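PDB 6ZRY: DMATS type aromatic prenyltransferase from Micromonospora olivasterospora, which probably catalyses the transfer of a dimethylallyl group to C6 of the indole ring of tryptophan. Local coordinates for residues A[278-281]-A[282-286]; A[292-295]-A[296-300]; A[306-309]-A[310-314]. One frame throughout, in Å; residues are numbered along the deposited sequence. Where two conformers were deposited one is given.

Contact 1: residues A[278-281]-A[282-286]. With TRP (tryptophan), chain C.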
loop_
_atom_site.group_PDB
_atom_site.type_symbol
_atom_site.label_atom_id
_atom_site.label_comp_id
_atom_site.label_asym_id
_atom_site.label_seq_id
_atom_site.Cartn_x
_atom_site.Cartn_y
_atom_site.Cartn_z
ATOM N N VAL A 278 2.642 5.273 8.898
ATOM C CA VAL A 278 3.417 4.831 10.062
ATOM C C VAL A 278 3.320 3.312 10.148
ATOM O O VAL A 278 2.210 2.768 10.323
ATOM C CB VAL A 278 2.919 5.490 11.357
ATOM C CG1 VAL A 278 3.702 5.013 12.559
ATOM C CG2 VAL A 278 2.952 7.013 11.253
ATOM N N PRO A 279 4.469 2.599 10.155
ATOM C CA PRO A 279 4.485 1.143 10.353
ATOM C C PRO A 279 4.394 0.848 11.854
ATOM O O PRO A 279 5.379 0.418 12.496
ATOM C CB PRO A 279 5.810 0.752 9.730
ATOM C CG PRO A 279 6.712 1.926 10.078
ATOM C CD PRO A 279 5.826 3.137 9.955
ATOM N N ILE A 280 3.182 1.035 12.356
ATOM C CA ILE A 280 2.844 1.048 13.803
ATOM C C ILE A 280 3.271 -0.254 14.459
ATOM O O ILE A 280 3.666 -0.205 15.615
ATOM C CB ILE A 280 1.361 1.362 13.992
ATOM C CG1 ILE A 280 1.025 1.488 15.485
ATOM C CG2 ILE A 280 0.479 0.359 13.284
ATOM C CD1 ILE A 280 -0.216 2.235 15.764
ATOM N N ARG A 281 3.266 -1.383 13.728
ATOM C CA ARG A 281 3.663 -2.711 14.268
ATOM C C ARG A 281 5.077 -2.653 14.846
ATOM O O ARG A 281 5.398 -3.488 15.721
ATOM C CB ARG A 281 3.612 -3.796 13.192
ATOM C CG ARG A 281 4.633 -3.624 12.060
ATOM C CD ARG A 281 4.324 -4.683 11.030
ATOM N NE ARG A 281 5.206 -4.815 9.901
ATOM C CZ ARG A 281 5.293 -3.984 8.864
ATOM N NH1 ARG A 281 4.604 -2.864 8.805
ATOM N NH2 ARG A 281 6.097 -4.296 7.855
ATOM N N SER A 282 5.902 -1.729 14.391
ATOM C CA SER A 282 7.328 -1.613 14.819
ATOM C C SER A 282 7.439 -0.820 16.139
ATOM O O SER A 282 8.509 -0.841 16.734
ATOM C CB SER A 282 8.139 -0.986 13.718
ATOM O OG SER A 282 9.524 -1.014 13.988
ATOM N N TYR A 283 6.372 -0.162 16.589
ATOM C CA TYR A 283 6.423 0.853 17.674
ATOM C C TYR A 283 5.434 0.535 18.788
ATOM O O TYR A 283 5.162 1.427 19.582
ATOM C CB TYR A 283 6.236 2.236 17.038
ATOM C CG TYR A 283 7.336 2.539 16.054
ATOM C CD1 TYR A 283 8.602 2.882 16.495
ATOM C CD2 TYR A 283 7.152 2.364 14.682
ATOM C CE1 TYR A 283 9.639 3.136 15.612
ATOM C CE2 TYR A 283 8.182 2.603 13.782
ATOM C CZ TYR A 283 9.434 2.982 14.245
ATOM O OH TYR A 283 10.461 3.207 13.364
ATOM N N VAL A 284 4.965 -0.701 18.863
ATOM C CA VAL A 284 3.998 -1.152 19.898
ATOM C C VAL A 284 4.482 -2.477 20.501
ATOM O O VAL A 284 5.330 -3.135 19.881
ATOM C CB VAL A 284 2.587 -1.311 19.314
ATOM C CG1 VAL A 284 1.994 0.011 18.850
ATOM C CG2 VAL A 284 2.571 -2.348 18.183
ATOM N N THR A 285 3.906 -2.860 21.639
ATOM C CA THR A 285 4.143 -4.172 22.284
ATOM C C THR A 285 3.331 -5.242 21.561
ATOM O O THR A 285 3.801 -6.388 21.493
ATOM C CB THR A 285 3.839 -4.104 23.779
ATOM O OG1 THR A 285 2.526 -3.577 23.988
ATOM C CG2 THR A 285 4.860 -3.254 24.490
ATOM N N ASP A 286 2.163 -4.884 21.046
ATOM C CA ASP A 286 1.169 -5.844 20.549
ATOM C C ASP A 286 0.033 -5.095 19.845
ATOM O O ASP A 286 -0.014 -3.899 19.921
ATOM C CB ASP A 286 0.648 -6.691 21.722
ATOM C CG ASP A 286 0.057 -5.857 22.830
ATOM O OD1 ASP A 286 -1.004 -5.259 22.605
ATOM O OD2 ASP A 286 0.668 -5.797 23.896
HETATM N N TRP C . 5.130 -5.029 3.768
HETATM C CA TRP C . 5.915 -3.974 3.037
HETATM C C TRP C . 6.420 -2.930 4.035
HETATM O O TRP C . 7.283 -2.108 3.676
HETATM C CB TRP C . 5.081 -3.333 1.912
HETATM C CG TRP C . 3.859 -2.602 2.370
HETATM C CD1 TRP C . 2.630 -3.137 2.649
HETATM C CD2 TRP C . 3.736 -1.184 2.593
HETATM N NE1 TRP C . 1.760 -2.149 3.036
HETATM C CE2 TRP C . 2.403 -0.941 3.000
HETATM C CE3 TRP C . 4.613 -0.095 2.473
HETATM C CZ2 TRP C . 1.938 0.339 3.309
HETATM C CZ3 TRP C . 4.150 1.168 2.776
HETATM C CH2 TRP C . 2.830 1.380 3.181
HETATM O OXT TRP C . 5.981 -2.902 5.206
#
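Ile280 and Val284 meet on the buried side of the turn that carries the chain from strand 273-278 toward helix 287-300, with Ile280 CG1 3.8 Å from Val284 CG1. Backbone bonds close the turn beside them. Ser282 N donates to Pro279 O over 2.9 Å in a nearly straight bond (164°). Tyr283 N reaches Ile280 O, also at 2.9 Å, but from above the carbonyl plane. Val284 CG2 covers the same oxygen, Ile280 O, at 3.5 Å.

The partly exposed side is looser. Here Tyr283 has Pro279 O at its ring edge, 3.4 Å from CD2, and its CE2 is 4.0 Å from Pro279 CG, the side chains crossing at a slant. Ser282 OG lies over one ring face, offset toward the rim; this hydroxyl and Tyr283 OH are both hydrogen-bonded to the backbone of Arg256.

Arg281 heads elsewhere. Its chain, extended from CG to NE, carries the guanidinium to the bound tryptophan, where NH2 gives OXT a 3.0 Å bond in the guanidinium plane (162°). NE forms a salt bridge with Asp56 and NH1 binds Ala328 O, which fixes the group's rotation. With an alanine here, the ligand carboxylate would probably be less firmly fixed and the Asp56 charge left without its mate. An inverse gamma turn centred on Pro279 thus runs into a short 3-10 segment that presents Arg281 to the tryptophan pocket of this ABBA-barrel prenyltransferase.

Contact 2: residues A[292-295]-A[296-300]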
loop_
_atom_site.group_PDB
_atom_site.type_symbol
_atom_site.label_atom_id
_atom_site.label_comp_id
_atom_site.label_asym_id
_atom_site.label_seq_id
_atom_site.Cartn_x
_atom_site.Cartn_y
_atom_site.Cartn_z
ATOM N N ASP A 292 -5.520 0.416 20.170
ATOM C CA ASP A 292 -5.820 1.550 21.094
ATOM C C ASP A 292 -5.324 2.862 20.491
ATOM O O ASP A 292 -6.057 3.843 20.600
ATOM C CB ASP A 292 -5.300 1.256 22.496
ATOM C CG ASP A 292 -6.080 0.137 23.188
ATOM O OD1 ASP A 292 -7.217 -0.216 22.702
ATOM O OD2 ASP A 292 -5.583 -0.376 24.182
ATOM N N ARG A 293 -4.150 2.881 19.859
ATOM C CA ARG A 293 -3.604 4.105 19.249
ATOM C C ARG A 293 -4.441 4.489 18.048
ATOM O O ARG A 293 -4.735 5.660 17.881
ATOM C CB ARG A 293 -2.151 3.916 18.841
ATOM C CG ARG A 293 -1.237 3.660 20.011
ATOM C CD ARG A 293 0.193 3.796 19.613
ATOM N NE ARG A 293 1.101 3.467 20.692
ATOM C CZ ARG A 293 2.406 3.227 20.537
ATOM N NH1 ARG A 293 2.972 3.250 19.336
ATOM N NH2 ARG A 293 3.125 2.873 21.576
ATOM N N VAL A 294 -4.769 3.531 17.206
ATOM C CA VAL A 294 -5.534 3.800 15.980
ATOM C C VAL A 294 -6.923 4.276 16.371
ATOM O O VAL A 294 -7.384 5.214 15.793
ATOM C CB VAL A 294 -5.582 2.572 15.064
ATOM C CG1 VAL A 294 -6.507 2.816 13.881
ATOM C CG2 VAL A 294 -4.182 2.187 14.597
ATOM N N ALA A 295 -7.553 3.646 17.364
ATOM C CA ALA A 295 -8.851 4.109 17.900
ATOM C C ALA A 295 -8.757 5.564 18.377
ATOM O O ALA A 295 -9.691 6.360 18.073
ATOM C CB ALA A 295 -9.306 3.184 18.993
ATOM N N ALA A 296 -7.693 5.939 19.063
ATOM C CA ALA A 296 -7.496 7.344 19.522
ATOM C C ALA A 296 -7.460 8.279 18.311
ATOM O O ALA A 296 -8.040 9.406 18.362
ATOM C CB ALA A 296 -6.248 7.450 20.365
ATOM N N LEU A 297 -6.786 7.866 17.240
ATOM C CA LEU A 297 -6.667 8.704 16.040
ATOM C C LEU A 297 -8.033 8.812 15.385
ATOM O O LEU A 297 -8.414 9.923 15.039
ATOM C CB LEU A 297 -5.614 8.122 15.105
ATOM C CG LEU A 297 -4.181 8.302 15.597
ATOM C CD1 LEU A 297 -3.212 7.455 14.816
ATOM C CD2 LEU A 297 -3.768 9.753 15.543
ATOM N N LEU A 298 -8.740 7.691 15.227
ATOM C CA LEU A 298 -10.094 7.713 14.611
ATOM C C LEU A 298 -11.031 8.626 15.428
ATOM O O LEU A 298 -11.791 9.424 14.807
ATOM C CB LEU A 298 -10.644 6.298 14.509
ATOM C CG LEU A 298 -9.990 5.392 13.463
ATOM C CD1 LEU A 298 -10.682 4.048 13.448
ATOM C CD2 LEU A 298 -10.026 6.003 12.090
ATOM N N VAL A 299 -10.994 8.529 16.757
ATOM C CA VAL A 299 -11.868 9.357 17.639
ATOM C C VAL A 299 -11.538 10.837 17.427
ATOM O O VAL A 299 -12.489 11.633 17.294
ATOM C CB VAL A 299 -11.750 8.940 19.107
ATOM C CG1 VAL A 299 -12.274 10.013 20.058
ATOM C CG2 VAL A 299 -12.457 7.622 19.343
ATOM N N ARG A 300 -10.259 11.192 17.416
ATOM C CA ARG A 300 -9.805 12.603 17.206
ATOM C C ARG A 300 -10.372 13.132 15.871
ATOM O O ARG A 300 -10.758 14.299 15.816
ATOM C CB ARG A 300 -8.279 12.699 17.299
ATOM C CG ARG A 300 -7.719 14.117 17.168
ATOM C CD ARG A 300 -6.193 14.184 17.339
ATOM N NE ARG A 300 -5.756 13.646 18.637
ATOM C CZ ARG A 300 -4.511 13.729 19.156
ATOM N NH1 ARG A 300 -3.541 14.363 18.503
ATOM N NH2 ARG A 300 -4.258 13.182 20.345
#
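Val294 and Leu298 stand one helical turn apart on the buried face of helix 287-300, and the backbone joins them as well: Leu298 N donates to Val294 O at 2.9 Å. Their side chains touch only lightly, Val294 CG1 lying 4.4 Å from Leu298 CG. Leu298 can be followed outward atom by atom. Its CB sits 3.7 Å from both Val294 O and Ala295 O, resting on the carbonyl ends of the preceding turn. With chi1 at -72°, CG lies beside the backbone N and comes to 3.5 Å from Val294 O. CD1 stays beside Val294, 4.4 Å from its CG1, while CD2 turns farther off; the end of the side chain packs among Leu308, Phe303 and Val341.

Leu297, the residue before it and also buried, uses the same kind of foothold: its CG is 3.5 Å from Arg293 O, the acceptor for Leu297 N. Toward solvent, Ala296 and Val299 continue the i to i+4 bonding with less cover; Val299 N binds Ala295 O at 2.9 Å, and Val299 CG2 lies 3.3 Å from that oxygen.

Helix 287-300 lies between several neighbours. Leu297 faces Phe242, Val245 and Ala246 of helix 236-247, Ala295 and Val299 touch Thr305 at the start of helix 305-315, and Val294 and Leu298 lie against strand 341-346 through Val343 and Val341.

Contact 3: residues A[306-309]-A[310-314]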
loop_
_atom_site.group_PDB
_atom_site.type_symbol
_atom_site.label_atom_id
_atom_site.label_comp_id
_atom_site.label_asym_id
_atom_site.label_seq_id
_atom_site.Cartn_x
_atom_site.Cartn_y
_atom_site.Cartn_z
ATOM N N ASP A 306 -16.189 1.527 16.052
ATOM C CA ASP A 306 -16.981 0.298 15.785
ATOM C C ASP A 306 -16.532 -0.328 14.456
ATOM O O ASP A 306 -16.416 -1.555 14.402
ATOM C CB ASP A 306 -18.482 0.592 15.788
ATOM C CG ASP A 306 -19.055 0.830 17.170
ATOM O OD1 ASP A 306 -18.332 0.572 18.181
ATOM O OD2 ASP A 306 -20.215 1.262 17.236
ATOM N N GLY A 307 -16.287 0.492 13.428
ATOM C CA GLY A 307 -15.847 0.011 12.108
ATOM C C GLY A 307 -14.490 -0.658 12.200
ATOM O O GLY A 307 -14.311 -1.744 11.608
ATOM N N LEU A 308 -13.577 -0.024 12.923
ATOM C CA LEU A 308 -12.208 -0.524 13.192
ATOM C C LEU A 308 -12.288 -1.879 13.917
ATOM O O LEU A 308 -11.664 -2.835 13.460
ATOM C CB LEU A 308 -11.467 0.493 14.052
ATOM C CG LEU A 308 -10.145 -0.004 14.631
ATOM C CD1 LEU A 308 -9.109 -0.128 13.550
ATOM C CD2 LEU A 308 -9.663 0.897 15.741
ATOM N N ASP A 309 -13.012 -1.936 15.029
ATOM C CA ASP A 309 -13.102 -3.165 15.847
ATOM C C ASP A 309 -13.785 -4.282 15.051
ATOM O O ASP A 309 -13.360 -5.397 15.184
ATOM C CB ASP A 309 -13.774 -2.892 17.183
ATOM C CG ASP A 309 -12.957 -1.963 18.043
ATOM O OD1 ASP A 309 -11.718 -1.942 17.875
ATOM O OD2 ASP A 309 -13.548 -1.241 18.833
ATOM N N ARG A 310 -14.786 -3.980 14.236
ATOM C CA ARG A 310 -15.457 -5.008 13.404
ATOM C C ARG A 310 -14.488 -5.477 12.304
ATOM O O ARG A 310 -14.452 -6.719 12.036
ATOM C CB ARG A 310 -16.794 -4.486 12.869
ATOM C CG ARG A 310 -17.876 -4.409 13.943
ATOM C CD ARG A 310 -19.308 -4.434 13.436
ATOM N NE ARG A 310 -19.530 -3.644 12.227
ATOM C CZ ARG A 310 -19.997 -4.124 11.052
ATOM N NH1 ARG A 310 -20.163 -3.297 10.021
ATOM N NH2 ARG A 310 -20.309 -5.414 10.912
ATOM N N ALA A 311 -13.713 -4.577 11.705
ATOM C CA ALA A 311 -12.751 -4.968 10.638
ATOM C C ALA A 311 -11.678 -5.880 11.254
ATOM O O ALA A 311 -11.344 -6.884 10.664
ATOM C CB ALA A 311 -12.149 -3.759 9.957
ATOM N N ILE A 312 -11.171 -5.530 12.421
ATOM C CA ILE A 312 -10.137 -6.334 13.132
ATOM C C ILE A 312 -10.711 -7.733 13.355
ATOM O O ILE A 312 -10.045 -8.713 12.983
ATOM C CB ILE A 312 -9.684 -5.640 14.432
ATOM C CG1 ILE A 312 -8.814 -4.406 14.152
ATOM C CG2 ILE A 312 -8.976 -6.604 15.361
ATOM C CD1 ILE A 312 -8.695 -3.455 15.354
ATOM N N ALA A 313 -11.904 -7.821 13.935
ATOM C CA ALA A 313 -12.560 -9.099 14.295
ATOM C C ALA A 313 -12.814 -9.936 13.033
ATOM O O ALA A 313 -12.743 -11.194 13.122
ATOM C CB ALA A 313 -13.845 -8.839 15.032
ATOM N N ALA A 314 -13.136 -9.291 11.909
ATOM C CA ALA A 314 -13.357 -9.961 10.596
ATOM C C ALA A 314 -12.073 -10.666 10.168
ATOM O O ALA A 314 -12.172 -11.782 9.594
ATOM C CB ALA A 314 -13.815 -8.972 9.553
#
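A chi1 of 169° swings Leu308 CG away from the backbone N and forward beside the carbonyl carbon, while chi1 of -72° in Ile312 puts CG1 beside its own N, directed back along the helix. The two side chains, one turn apart, consequently run alongside each other in a common direction. Ile312 CD1 does the touching, at 3.8 Å from both CG and CD1 of Leu308. On its way there the Ile312 chain passes close over the previous turn, with CG1 only 3.3 Å from Leu308 O. That oxygen also accepts the backbone bond from Ile312 N, at 2.9 Å and 164°.

Across the helix the character changes. Arg310 N bonds to Asp306 O at 2.9 Å, and Arg310 CG rests 3.2 Å from the same oxygen before the chain bends at its third torsion on the exposed side. Between these faces Ala311 brings its small CB to 3.4 Å from Gly307 O, and its side chain also touches Leu17 of helix 6-21 and Leu345 of strand 341-346. Ala313 N closes the next turn on Asp309 O.

Asp309 is the polar flank of the apolar pair: its OD1 forms a salt bridge with Arg291 NE of helix 287-300, and Ile312 touches Arg291 too. Helix 305-315 is thus amphipathic. Leu308 and Ile312 give it an apolar seat, while the Asp309 carboxylate, probably kept ionised by the nearby guanidinium, adds a charged tie to the adjacent helix.

In the fold
The three contacts follow one another along the chain, contact 1 at the bound tryptophan and contact 2 farther from it. Contact 1 reaches the ligand directly through Arg281. It meets contact 2 where Tyr283 O lies 2.9 Å from Arg293 NH1, a probable hydrogen bond, and where Ile280 CD1 packs 4.1 Å from Val294 CG2. At contact 2 the side chain of Val294 is already about 13 Å from the tryptophan. Contact 3 adjoins contact 2 through Leu308, whose CB is 3.7 Å from Leu298 CD1 and whose CD1 is 3.9 Å from Val294 CG1. Contacts 1 and 3 do not touch; their nearest atoms are about 9 Å apart.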